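Local atomic coordinates of ferredoxin-NADP reductase (Neisseria gonorrhoeae MIA_2011_03-10, PDB entry 5TR9), a protein that binds FAD and probably passes electrons between NADP(H) and ferredoxin through the flavin. Residues L32-I37 with L163-R168; D122-C127 with Q216-K221; S137-P142 with V151-S156; D240-L245 with G259-E264. All coordinates share one frame; numbering follows the deposited sequence. Where two conformers were deposited one is given.

Contact 1: residues L32-I37 with L163-R168; sequences LITFAI and LIFNDR
Leu32 meets Ile164 where the antiparallel flavin-binding sheet faces the NAD-binding domain, and the contact illustrates how apolar side chains can carry one part of the junction between the two domains. At the start of strand 32-37, Leu32 sends its CD1 methyl to CG2 of Ile164 at 3.8 Å, the two side chains crossing at a slant. The first torsion of Ile164 sets CG1 between its backbone N and carbonyl carbon (chi1 62°), which leaves the CG2 branch to do the touching. The CG1 branch serves the neighbouring residue instead: it lies 3.5 Å above one face of the Phe165 ring, displaced toward the rim. Two residues further along the strand, Thr34 presents its methyl, CG2, obliquely to the far end of that ring, 4.2 Å from CZ of Phe165. The hydroxyl of Thr34 is engaged elsewhere, with NE2 of His28, so methyl and hydroxyl have separate tasks. Phe165 itself takes the N-cap position of helix 166-173, after a type I turn from Leu163 to Asn166 closed by Asn166 N and Leu163 O at 3.2 Å; Phe80 of the flavin-binding sheet meets its ring edge-to-face. With methyl and ring contacts carrying the junction, shape rather than directional polar bonding defines how this strand and the helix start fit together.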
loop_
_atom_site.group_PDB
_atom_site.type_symbol
_atom_site.label_atom_id
_atom_site.label_comp_id
_atom_site.label_asym_id
_atom_site.label_seq_id
_atom_site.Cartn_x
_atom_site.Cartn_y
_atom_site.Cartn_z
ATOM N N LEU A 32 -0.096 1.343 15.461
ATOM C CA LEU A 32 -0.596 1.460 14.094
ATOM C C LEU A 32 -1.739 2.463 14.082
ATOM O O LEU A 32 -2.772 2.237 14.726
ATOM C CB LEU A 32 -1.060 0.101 13.553
ATOM C CG LEU A 32 0.054 -0.960 13.466
ATOM C CD1 LEU A 32 -0.510 -2.300 13.016
ATOM C CD2 LEU A 32 1.177 -0.513 12.544
ATOM N N ILE A 33 -1.560 3.564 13.348
ATOM C CA ILE A 33 -2.592 4.596 13.282
ATOM C C ILE A 33 -3.019 4.814 11.842
ATOM O O ILE A 33 -2.235 4.656 10.899
ATOM C CB ILE A 33 -2.127 5.940 13.899
ATOM C CG1 ILE A 33 -0.929 6.500 13.123
ATOM C CG2 ILE A 33 -1.778 5.757 15.366
ATOM C CD1 ILE A 33 -0.570 7.948 13.503
ATOM N N THR A 34 -4.283 5.200 11.675
ATOM C CA THR A 34 -4.685 5.939 10.487
ATOM C C THR A 34 -5.065 7.342 10.930
ATOM O O THR A 34 -5.428 7.567 12.092
ATOM C CB THR A 34 -5.842 5.269 9.722
ATOM O OG1 THR A 34 -6.958 5.019 10.590
ATOM C CG2 THR A 34 -5.372 3.947 9.110
ATOM N N PHE A 35 -4.916 8.297 10.020
ATOM C CA PHE A 35 -5.302 9.663 10.336
ATOM C C PHE A 35 -5.709 10.368 9.056
ATOM O O PHE A 35 -5.305 9.975 7.958
ATOM C CB PHE A 35 -4.183 10.440 11.067
ATOM C CG PHE A 35 -2.901 10.604 10.274
ATOM C CD1 PHE A 35 -1.918 9.616 10.295
ATOM C CD2 PHE A 35 -2.646 11.782 9.570
ATOM C CE1 PHE A 35 -0.721 9.774 9.596
ATOM C CE2 PHE A 35 -1.445 11.953 8.866
ATOM C CZ PHE A 35 -0.478 10.945 8.878
ATOM N N ALA A 36 -6.550 11.386 9.206
ATOM C CA ALA A 36 -7.030 12.169 8.079
ATOM C C ALA A 36 -6.602 13.615 8.255
ATOM O O ALA A 36 -6.535 14.127 9.382
ATOM C CB ALA A 36 -8.552 12.101 7.962
ATOM N N ILE A 37 -6.336 14.273 7.127
ATOM C CA ILE A 37 -6.003 15.688 7.110
ATOM C C ILE A 37 -6.895 16.381 6.088
ATOM O O ILE A 37 -7.471 15.749 5.196
ATOM C CB ILE A 37 -4.513 15.937 6.788
ATOM C CG1 ILE A 37 -4.214 15.617 5.317
ATOM C CG2 ILE A 37 -3.597 15.090 7.687
ATOM C CD1 ILE A 37 -2.775 15.939 4.918
ATOM N N LEU A 163 -2.957 -7.013 11.088
ATOM C CA LEU A 163 -3.863 -7.091 9.937
ATOM C C LEU A 163 -5.063 -6.179 10.193
ATOM O O LEU A 163 -6.199 -6.620 10.393
ATOM C CB LEU A 163 -4.301 -8.533 9.705
ATOM C CG LEU A 163 -3.222 -9.565 9.336
ATOM C CD1 LEU A 163 -3.773 -10.986 9.448
ATOM C CD2 LEU A 163 -2.671 -9.303 7.942
ATOM N N ILE A 164 -4.793 -4.868 10.213
ATOM C CA ILE A 164 -5.815 -3.942 10.698
ATOM C C ILE A 164 -6.893 -3.648 9.665
ATOM O O ILE A 164 -7.902 -3.014 10.011
ATOM C CB ILE A 164 -5.182 -2.629 11.200
ATOM C CG1 ILE A 164 -4.448 -1.897 10.083
ATOM C CG2 ILE A 164 -4.234 -2.894 12.399
ATOM C CD1 ILE A 164 -4.187 -0.428 10.419
ATOM N N PHE A 165 -6.731 -4.114 8.429
ATOM C CA PHE A 165 -7.760 -3.988 7.402
ATOM C C PHE A 165 -8.423 -5.324 7.102
ATOM O O PHE A 165 -9.201 -5.420 6.148
ATOM C CB PHE A 165 -7.153 -3.381 6.132
ATOM C CG PHE A 165 -6.435 -2.085 6.385
ATOM C CD1 PHE A 165 -7.150 -0.912 6.589
ATOM C CD2 PHE A 165 -5.052 -2.048 6.465
ATOM C CE1 PHE A 165 -6.500 0.289 6.854
ATOM C CE2 PHE A 165 -4.390 -0.849 6.745
ATOM C CZ PHE A 165 -5.117 0.317 6.933
ATOM N N ASN A 166 -8.145 -6.347 7.916
ATOM C CA ASN A 166 -8.555 -7.713 7.600
ATOM C C ASN A 166 -10.068 -7.847 7.521
ATOM O O ASN A 166 -10.597 -8.439 6.573
ATOM C CB ASN A 166 -7.993 -8.669 8.650
ATOM C CG ASN A 166 -8.503 -10.080 8.476
ATOM O OD1 ASN A 166 -7.996 -10.831 7.649
ATOM N ND2 ASN A 166 -9.513 -10.448 9.257
ATOM N N ASP A 167 -10.786 -7.344 8.534
ATOM C CA ASP A 167 -12.241 -7.468 8.524
ATOM C C ASP A 167 -12.840 -6.799 7.297
ATOM O O ASP A 167 -13.742 -7.352 6.656
ATOM C CB ASP A 167 -12.837 -6.869 9.798
ATOM C CG ASP A 167 -12.514 -7.685 11.034
ATOM O OD1 ASP A 167 -11.883 -8.755 10.901
ATOM O OD2 ASP A 167 -12.891 -7.249 12.142
ATOM N N ARG A 168 -12.339 -5.616 6.946
ATOM C CA ARG A 168 -12.859 -4.893 5.791
ATOM C C ARG A 168 -12.578 -5.645 4.492
ATOM O O ARG A 168 -13.464 -5.790 3.641
ATOM C CB ARG A 168 -12.244 -3.491 5.748
ATOM C CG ARG A 168 -12.194 -2.854 4.368
ATOM C CD ARG A 168 -11.372 -1.574 4.399
ATOM N NE ARG A 168 -11.265 -0.956 3.080
ATOM C CZ ARG A 168 -10.551 0.137 2.821
ATOM N NH1 ARG A 168 -9.874 0.739 3.794
ATOM N NH2 ARG A 168 -10.514 0.629 1.589
#

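Contact 2: residues D122-C127 with Q216-K221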
loop_
_atom_site.group_PDB
_atom_site.type_symbol
_atom_site.label_atom_id
_atom_site.label_comp_id
_atom_site.label_asym_id
_atom_site.label_seq_id
_atom_site.Cartn_x
_atom_site.Cartn_y
_atom_site.Cartn_z
ATOM N N ASP A 122 -4.942 -10.538 -14.687
ATOM C CA ASP A 122 -5.158 -10.746 -13.260
ATOM C C ASP A 122 -4.164 -9.892 -12.489
ATOM O O ASP A 122 -2.951 -10.109 -12.586
ATOM C CB ASP A 122 -4.985 -12.215 -12.903
ATOM C CG ASP A 122 -5.995 -13.091 -13.606
ATOM O OD1 ASP A 122 -7.209 -12.894 -13.374
ATOM O OD2 ASP A 122 -5.596 -13.951 -14.426
ATOM N N LEU A 123 -4.673 -8.930 -11.727
ATOM C CA LEU A 123 -3.821 -8.007 -10.982
ATOM C C LEU A 123 -3.530 -8.581 -9.601
ATOM O O LEU A 123 -4.460 -8.880 -8.843
ATOM C CB LEU A 123 -4.500 -6.643 -10.861
ATOM C CG LEU A 123 -3.714 -5.550 -10.150
ATOM C CD1 LEU A 123 -2.477 -5.204 -11.006
ATOM C CD2 LEU A 123 -4.612 -4.335 -9.907
ATOM N N VAL A 124 -2.248 -8.712 -9.255
ATOM C CA VAL A 124 -1.846 -9.308 -7.977
ATOM C C VAL A 124 -0.969 -8.305 -7.233
ATOM O O VAL A 124 0.152 -8.006 -7.669
ATOM C CB VAL A 124 -1.120 -10.649 -8.166
ATOM C CG1 VAL A 124 -0.666 -11.223 -6.797
ATOM C CG2 VAL A 124 -2.024 -11.660 -8.907
ATOM N N MET A 125 -1.470 -7.799 -6.113
ATOM C CA MET A 125 -0.771 -6.810 -5.299
ATOM C C MET A 125 -0.155 -7.511 -4.091
ATOM O O MET A 125 -0.870 -8.139 -3.307
ATOM C CB MET A 125 -1.745 -5.702 -4.880
ATOM C CG MET A 125 -2.272 -4.910 -6.085
ATOM S SD MET A 125 -3.634 -3.792 -5.688
ATOM C CE MET A 125 -4.878 -4.993 -5.292
ATOM N N LEU A 126 1.168 -7.409 -3.950
ATOM C CA LEU A 126 1.920 -8.079 -2.893
ATOM C C LEU A 126 2.485 -7.012 -1.968
ATOM O O LEU A 126 3.197 -6.116 -2.427
ATOM C CB LEU A 126 3.058 -8.914 -3.493
ATOM C CG LEU A 126 2.687 -9.949 -4.566
ATOM C CD1 LEU A 126 3.958 -10.533 -5.153
ATOM C CD2 LEU A 126 1.823 -11.052 -3.951
ATOM N N CYS A 127 2.178 -7.089 -0.675
ATOM C CA CYS A 127 2.677 -6.020 0.179
ATOM C C CYS A 127 3.002 -6.536 1.571
ATOM O O CYS A 127 2.538 -7.604 1.985
ATOM C CB CYS A 127 1.673 -4.862 0.277
ATOM S SG CYS A 127 0.046 -5.330 0.917
ATOM N N GLN A 216 -2.386 -21.097 -5.258
ATOM C CA GLN A 216 -3.428 -21.986 -4.749
ATOM C C GLN A 216 -4.455 -21.225 -3.913
ATOM O O GLN A 216 -5.661 -21.499 -4.004
ATOM C CB GLN A 216 -2.795 -23.118 -3.943
ATOM C CG GLN A 216 -2.166 -24.188 -4.827
ATOM C CD GLN A 216 -1.282 -25.159 -4.063
ATOM O OE1 GLN A 216 -1.358 -25.260 -2.835
ATOM N NE2 GLN A 216 -0.430 -25.879 -4.790
ATOM N N ALA A 217 -4.000 -20.267 -3.100
ATOM C CA ALA A 217 -4.919 -19.491 -2.270
ATOM C C ALA A 217 -5.851 -18.633 -3.115
ATOM O O ALA A 217 -6.999 -18.386 -2.720
ATOM C CB ALA A 217 -4.136 -18.617 -1.289
ATOM N N LEU A 218 -5.380 -18.177 -4.279
ATOM C CA LEU A 218 -6.175 -17.352 -5.181
ATOM C C LEU A 218 -7.057 -18.163 -6.116
ATOM O O LEU A 218 -7.951 -17.583 -6.742
ATOM C CB LEU A 218 -5.265 -16.451 -6.021
ATOM C CG LEU A 218 -4.430 -15.449 -5.217
ATOM C CD1 LEU A 218 -3.550 -14.608 -6.142
ATOM C CD2 LEU A 218 -5.325 -14.524 -4.365
ATOM N N HIS A 219 -6.821 -19.471 -6.238
ATOM C CA HIS A 219 -7.565 -20.324 -7.170
ATOM C C HIS A 219 -7.489 -19.773 -8.591
ATOM O O HIS A 219 -8.447 -19.853 -9.362
ATOM C CB HIS A 219 -9.018 -20.498 -6.732
ATOM C CG HIS A 219 -9.166 -20.967 -5.320
ATOM N ND1 HIS A 219 -8.974 -22.282 -4.950
ATOM C CD2 HIS A 219 -9.483 -20.299 -4.186
ATOM C CE1 HIS A 219 -9.173 -22.404 -3.650
ATOM N NE2 HIS A 219 -9.482 -21.216 -3.162
ATOM N N THR A 220 -6.334 -19.205 -8.929
ATOM C CA THR A 220 -6.081 -18.598 -10.230
ATOM C C THR A 220 -4.653 -18.936 -10.624
ATOM O O THR A 220 -3.720 -18.589 -9.895
ATOM C CB THR A 220 -6.261 -17.073 -10.179
ATOM O OG1 THR A 220 -7.591 -16.753 -9.754
ATOM C CG2 THR A 220 -6.005 -16.452 -11.547
ATOM N N LYS A 221 -4.482 -19.610 -11.759
ATOM C CA LYS A 221 -3.137 -19.880 -12.251
ATOM C C LYS A 221 -2.449 -18.569 -12.608
ATOM O O LYS A 221 -3.032 -17.709 -13.275
ATOM C CB LYS A 221 -3.184 -20.806 -13.466
HETATM O O HOH W 1 -3.236 -15.012 -14.051
#
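Strand 122-127 lies against the end of helix 213-218 and the turn that follows it, the two backbones keeping well apart: CA of Asp122 and CA of Thr220 are 8.5 Å from each other, and the separation widens to 9.6 Å between CA of Val124 and CA of Leu218. The setting is the parallel alpha/beta sheet of the NAD-binding domain, in which 122-128 is an inner strand between 150-157 and 227-233. The helix finishes in a Schellman motif, with His219 at positive phi (55°), and this reversal sends the chain on through Thr220 and Lys221 alongside the beginning of the strand. Asp122 and Val124, alternate residues of the strand, both point toward it. Val124 offers CG2 to CD1 of Leu218 at 4.3 Å, a loose apolar contact between two buried side chains. Nearer the strand's start, Asp122 and Thr220 approach from opposite directions. Thr220 has CG2 anti to its backbone N and OG1 anti to the carbonyl carbon (chi1 -59°), an arrangement that gives the methyl to the carboxylate while the hydroxyl bonds to NH1 of Arg186. CG2 of Thr220 lies 3.8 Å from OD2 of Asp122. The two carboxylate oxygens have different polar duties: OD1 is hydrogen-bonded to the hydroxyl of Thr150 on the adjoining strand, whereas OD2 is tied to the other segment through solvent. One water donates both its hydrogens, at 2.6 Å to OD2 of Asp122 and at 2.8 Å to the backbone O of Lys221.

Contact 3: residues S137-P142 with V151-S156; sequences SILEQP and VNLIHS
Helix 133-139 lies against strand 150-157 of the parallel sheet in the NAD-binding domain, and it reaches that strand through a single forked side chain. Leu139 points at the strand and divides its two methyls between two residues. CD2 meets CG1 of Val151 at 3.6 Å, while CD1 touches CD2 of Leu153 at 3.7 Å. The approaches differ: Leu139 and Val151 lie alongside one another, pointing opposite ways, whereas Leu139 meets Leu153 at an angle. In this alpha/beta fold, helix 133-139 follows strand 122-128 and the chain then returns through helix 142-147 to the neighbouring strand 150-157, giving a parallel beta-alpha-beta crossover. Val151 and Leu153, two apart on the strand, face the same side of the sheet, and Asn152 between them points away from the helix. Val151 carries CG1 anti to its backbone N (chi1 177°), the branch that receives the leucine methyl. Met125 of the adjoining strand touches both Val151 and Leu153, and Phe185 lies against Leu139, extending this apolar layer across the sheet. Nearby, Gln141 N bonds to Ile138 O at 3.0 Å.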
loop_
_atom_site.group_PDB
_atom_site.type_symbol
_atom_site.label_atom_id
_atom_site.label_comp_id
_atom_site.label_asym_id
_atom_site.label_seq_id
_atom_site.Cartn_x
_atom_site.Cartn_y
_atom_site.Cartn_z
ATOM N N SER A 137 -5.912 2.654 -1.738
ATOM C CA SER A 137 -6.432 3.689 -2.624
ATOM C C SER A 137 -6.788 3.111 -3.988
ATOM O O SER A 137 -7.828 3.459 -4.562
ATOM C CB SER A 137 -5.403 4.819 -2.769
ATOM O OG SER A 137 -5.944 5.905 -3.507
ATOM N N ILE A 138 -5.940 2.224 -4.516
ATOM C CA ILE A 138 -6.224 1.581 -5.796
ATOM C C ILE A 138 -7.529 0.792 -5.727
ATOM O O ILE A 138 -8.355 0.856 -6.646
ATOM C CB ILE A 138 -5.033 0.709 -6.222
ATOM C CG1 ILE A 138 -3.888 1.629 -6.666
ATOM C CG2 ILE A 138 -5.424 -0.253 -7.364
ATOM C CD1 ILE A 138 -2.503 0.970 -6.710
ATOM N N LEU A 139 -7.753 0.062 -4.629
ATOM C CA LEU A 139 -8.999 -0.699 -4.489
ATOM C C LEU A 139 -10.232 0.185 -4.403
ATOM O O LEU A 139 -11.350 -0.299 -4.624
ATOM C CB LEU A 139 -8.938 -1.597 -3.255
ATOM C CG LEU A 139 -7.952 -2.745 -3.411
ATOM C CD1 LEU A 139 -7.834 -3.498 -2.095
ATOM C CD2 LEU A 139 -8.418 -3.678 -4.518
ATOM N N GLU A 140 -10.071 1.459 -4.058
ATOM C CA GLU A 140 -11.204 2.365 -4.026
ATOM C C GLU A 140 -11.535 2.939 -5.408
ATOM O O GLU A 140 -12.540 3.630 -5.540
ATOM C CB GLU A 140 -10.926 3.459 -2.979
ATOM C CG GLU A 140 -10.976 2.887 -1.532
ATOM C CD GLU A 140 -9.913 3.426 -0.553
ATOM O OE1 GLU A 140 -9.238 4.429 -0.853
ATOM O OE2 GLU A 140 -9.759 2.833 0.539
ATOM N N GLN A 141 -10.723 2.642 -6.428
ATOM C CA GLN A 141 -11.020 3.069 -7.794
ATOM C C GLN A 141 -12.040 2.124 -8.408
ATOM O O GLN A 141 -11.727 0.943 -8.599
ATOM C CB GLN A 141 -9.762 3.057 -8.643
ATOM C CG GLN A 141 -8.750 4.098 -8.265
ATOM C CD GLN A 141 -9.188 5.477 -8.674
ATOM O OE1 GLN A 141 -9.787 6.210 -7.891
ATOM N NE2 GLN A 141 -8.911 5.839 -9.918
ATOM N N PRO A 142 -13.248 2.588 -8.742
ATOM C CA PRO A 142 -14.258 1.657 -9.271
ATOM C C PRO A 142 -13.811 0.947 -10.533
ATOM O O PRO A 142 -14.217 -0.199 -10.763
ATOM C CB PRO A 142 -15.473 2.561 -9.529
ATOM C CG PRO A 142 -15.277 3.719 -8.614
ATOM C CD PRO A 142 -13.802 3.947 -8.560
ATOM N N VAL A 151 -8.779 -9.098 -9.084
ATOM C CA VAL A 151 -7.963 -8.178 -8.307
ATOM C C VAL A 151 -7.643 -8.888 -7.003
ATOM O O VAL A 151 -8.555 -9.354 -6.315
ATOM C CB VAL A 151 -8.687 -6.841 -8.065
ATOM C CG1 VAL A 151 -7.842 -5.945 -7.204
ATOM C CG2 VAL A 151 -8.987 -6.158 -9.401
ATOM N N ASN A 152 -6.358 -9.021 -6.691
ATOM C CA ASN A 152 -5.896 -9.903 -5.629
ATOM C C ASN A 152 -4.916 -9.144 -4.758
ATOM O O ASN A 152 -3.998 -8.504 -5.274
ATOM C CB ASN A 152 -5.217 -11.148 -6.213
ATOM C CG ASN A 152 -6.080 -11.847 -7.253
ATOM O OD1 ASN A 152 -6.921 -12.679 -6.915
ATOM N ND2 ASN A 152 -5.896 -11.493 -8.530
ATOM N N LEU A 153 -5.104 -9.209 -3.445
ATOM C CA LEU A 153 -4.252 -8.476 -2.520
ATOM C C LEU A 153 -3.731 -9.446 -1.473
ATOM O O LEU A 153 -4.521 -10.110 -0.793
ATOM C CB LEU A 153 -5.028 -7.321 -1.875
ATOM C CG LEU A 153 -4.270 -6.483 -0.845
ATOM C CD1 LEU A 153 -3.022 -5.866 -1.431
ATOM C CD2 LEU A 153 -5.208 -5.405 -0.274
ATOM N N ILE A 154 -2.409 -9.534 -1.360
ATOM C CA ILE A 154 -1.736 -10.385 -0.382
ATOM C C ILE A 154 -1.030 -9.449 0.590
ATOM O O ILE A 154 -0.120 -8.708 0.188
ATOM C CB ILE A 154 -0.733 -11.344 -1.050
ATOM C CG1 ILE A 154 -1.404 -12.354 -1.995
ATOM C CG2 ILE A 154 0.029 -12.134 0.024
ATOM C CD1 ILE A 154 -1.956 -11.814 -3.287
ATOM N N HIS A 155 -1.448 -9.455 1.867
ATOM C CA HIS A 155 -0.857 -8.571 2.881
ATOM C C HIS A 155 -0.094 -9.402 3.907
ATOM O O HIS A 155 -0.704 -10.135 4.697
ATOM C CB HIS A 155 -1.922 -7.719 3.576
ATOM C CG HIS A 155 -1.349 -6.663 4.479
ATOM N ND1 HIS A 155 -2.032 -6.169 5.572
ATOM C CD2 HIS A 155 -0.161 -6.009 4.446
ATOM C CE1 HIS A 155 -1.294 -5.243 6.163
ATOM N NE2 HIS A 155 -0.152 -5.130 5.502
ATOM N N SER A 156 1.227 -9.257 3.907
ATOM C CA SER A 156 2.114 -9.933 4.854
ATOM C C SER A 156 2.438 -9.016 6.029
ATOM O O SER A 156 2.841 -7.865 5.833
ATOM C CB SER A 156 3.404 -10.360 4.148
ATOM O OG SER A 156 4.407 -10.784 5.064
#

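Contact 4: residues D240-L245 with G259-E264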
loop_
_atom_site.group_PDB
_atom_site.type_symbol
_atom_site.label_atom_id
_atom_site.label_comp_id
_atom_site.label_asym_id
_atom_site.label_seq_id
_atom_site.Cartn_x
_atom_site.Cartn_y
_atom_site.Cartn_z
ATOM N N ASP A 240 13.602 -9.390 -2.673
ATOM C CA ASP A 240 13.483 -10.846 -2.724
ATOM C C ASP A 240 12.301 -11.278 -3.589
ATOM O O ASP A 240 12.395 -12.262 -4.333
ATOM C CB ASP A 240 13.332 -11.418 -1.315
ATOM C CG ASP A 240 14.618 -11.372 -0.504
ATOM O OD1 ASP A 240 15.709 -11.129 -1.074
ATOM O OD2 ASP A 240 14.528 -11.601 0.728
ATOM N N THR A 241 11.181 -10.556 -3.501
ATOM C CA THR A 241 10.018 -10.878 -4.327
ATOM C C THR A 241 10.319 -10.639 -5.801
ATOM O O THR A 241 9.994 -11.476 -6.655
ATOM C CB THR A 241 8.821 -10.046 -3.872
ATOM O OG1 THR A 241 8.561 -10.312 -2.486
ATOM C CG2 THR A 241 7.567 -10.365 -4.697
ATOM N N PHE A 242 10.945 -9.504 -6.116
ATOM C CA PHE A 242 11.318 -9.204 -7.501
ATOM C C PHE A 242 12.229 -10.284 -8.072
ATOM O O PHE A 242 11.988 -10.805 -9.171
ATOM C CB PHE A 242 11.999 -7.834 -7.555
ATOM C CG PHE A 242 12.560 -7.482 -8.904
ATOM C CD1 PHE A 242 11.726 -7.274 -9.981
ATOM C CD2 PHE A 242 13.924 -7.332 -9.084
ATOM C CE1 PHE A 242 12.255 -6.962 -11.225
ATOM C CE2 PHE A 242 14.454 -6.998 -10.330
ATOM C CZ PHE A 242 13.610 -6.806 -11.395
ATOM N N GLN A 243 13.274 -10.656 -7.327
ATOM C CA GLN A 243 14.210 -11.658 -7.826
ATOM C C GLN A 243 13.529 -13.006 -8.003
ATOM O O GLN A 243 13.838 -13.739 -8.951
ATOM C CB GLN A 243 15.408 -11.772 -6.888
ATOM C CG GLN A 243 16.193 -10.481 -6.832
ATOM C CD GLN A 243 17.462 -10.571 -6.029
ATOM O OE1 GLN A 243 17.742 -11.580 -5.356
ATOM N NE2 GLN A 243 18.268 -9.508 -6.103
ATOM N N THR A 244 12.596 -13.343 -7.105
ATOM C CA THR A 244 11.845 -14.591 -7.228
ATOM C C THR A 244 10.978 -14.590 -8.480
ATOM O O THR A 244 10.958 -15.579 -9.229
ATOM C CB THR A 244 11.006 -14.812 -5.967
ATOM O OG1 THR A 244 11.888 -15.048 -4.866
ATOM C CG2 THR A 244 10.076 -16.020 -6.124
ATOM N N LEU A 245 10.282 -13.474 -8.742
ATOM C CA LEU A 245 9.454 -13.382 -9.944
ATOM C C LEU A 245 10.302 -13.427 -11.214
ATOM O O LEU A 245 9.912 -14.060 -12.203
ATOM C CB LEU A 245 8.597 -12.109 -9.894
ATOM C CG LEU A 245 7.511 -12.136 -8.810
ATOM C CD1 LEU A 245 6.822 -10.778 -8.739
ATOM C CD2 LEU A 245 6.506 -13.247 -9.115
ATOM N N GLY A 259 6.068 -5.828 -19.676
ATOM C CA GLY A 259 6.491 -6.439 -18.436
ATOM C C GLY A 259 5.311 -6.898 -17.600
ATOM O O GLY A 259 4.152 -6.888 -18.016
ATOM N N GLN A 260 5.642 -7.334 -16.390
ATOM C CA GLN A 260 4.613 -7.827 -15.493
ATOM C C GLN A 260 4.801 -7.357 -14.056
ATOM O O GLN A 260 4.066 -7.823 -13.184
ATOM C CB GLN A 260 4.560 -9.373 -15.517
ATOM C CG GLN A 260 4.295 -10.007 -16.903
ATOM C CD GLN A 260 5.556 -10.138 -17.757
ATOM O OE1 GLN A 260 6.666 -10.247 -17.237
ATOM N NE2 GLN A 260 5.386 -10.111 -19.074
ATOM N N ILE A 261 5.763 -6.476 -13.764
ATOM C CA ILE A 261 6.063 -6.112 -12.380
ATOM C C ILE A 261 6.212 -4.602 -12.243
ATOM O O ILE A 261 6.979 -3.977 -12.985
ATOM C CB ILE A 261 7.353 -6.792 -11.885
ATOM C CG1 ILE A 261 7.310 -8.306 -12.093
ATOM C CG2 ILE A 261 7.590 -6.469 -10.421
ATOM C CD1 ILE A 261 8.668 -8.951 -11.862
ATOM N N MET A 262 5.516 -4.027 -11.262
ATOM C CA MET A 262 5.787 -2.686 -10.753
ATOM C C MET A 262 6.129 -2.806 -9.278
ATOM O O MET A 262 5.523 -3.610 -8.567
ATOM C CB MET A 262 4.583 -1.759 -10.899
ATOM C CG MET A 262 4.148 -1.525 -12.315
ATOM S SD MET A 262 2.590 -0.625 -12.329
ATOM C CE MET A 262 2.269 -0.640 -14.090
ATOM N N MET A 263 7.075 -1.993 -8.807
ATOM C CA MET A 263 7.487 -2.117 -7.413
ATOM C C MET A 263 7.907 -0.766 -6.845
ATOM O O MET A 263 8.363 0.127 -7.571
ATOM C CB MET A 263 8.623 -3.132 -7.276
ATOM C CG MET A 263 9.856 -2.780 -8.039
ATOM S SD MET A 263 10.995 -4.186 -8.001
ATOM C CE MET A 263 12.387 -3.511 -8.891
ATOM N N GLU A 264 7.734 -0.629 -5.530
ATOM C CA GLU A 264 8.127 0.569 -4.804
ATOM C C GLU A 264 8.458 0.175 -3.374
ATOM O O GLU A 264 7.660 -0.514 -2.735
ATOM C CB GLU A 264 6.984 1.592 -4.838
ATOM C CG GLU A 264 7.241 2.897 -4.101
ATOM C CD GLU A 264 5.995 3.777 -4.135
ATOM O OE1 GLU A 264 5.236 3.766 -3.140
ATOM O OE2 GLU A 264 5.759 4.449 -5.164
#
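Phe242 holds CG anti to its backbone N (chi1 174°), while Met263 places CG between its backbone N and carbonyl carbon and then runs fully extended; together these torsions lay the thioether end across the phenyl ring. The result is a Met-aromatic contact inside the beta-alpha-beta unit formed by strand 227-233, helix 235-247 and strand 261-265, with segments 240-245 and 261-264 nearly antiparallel at 166° and their axes 10.3 Å apart. The terminal methyl takes the face: CE of Met263 stands 3.9 Å from the centroid of the Phe242 ring and 9° off its normal, a CH-pi arrangement over the centre. SD of Met263 lies obliquely to the ring, its nearest atom there being CD1 of Phe242 at 3.7 Å. Ile261, two residues back along the strand, crosses Phe242 at about a right angle and brings its CD1 to 4.0 Å from CD1 of Phe242, again obliquely to the ring plane. From the adjoining strand, Phe229 touches Leu245 and Ile231 touches Ile261. At the buried end, the same isoleucine methyl, CD1 of Ile261, also rests 3.7 Å from CB of Leu245.

Contacts 2, 3 and 4 all reach the parallel sheet of the NAD-binding domain, whereas contact 1 sets a turn and helix start of that domain against the antiparallel flavin-binding sheet. Contacts 1 and 3 are buried; contacts 2 and 4 are only partly so, and it is contact 2 that includes a carboxylate and a bridging water. Contact 4 is the one built around an aromatic face and sulfur, while contact 3 relies on aliphatic methyls. Strands 122-128 and 150-157 are neighbours, so contacts 2 and 3 share backbone pairing, with Met125 O 2.8 Å from Ile154 N. A salt bridge from Arg168 to Glu140 joins contacts 1 and 3, and Leu126 packs on Thr241 between contacts 2 and 4.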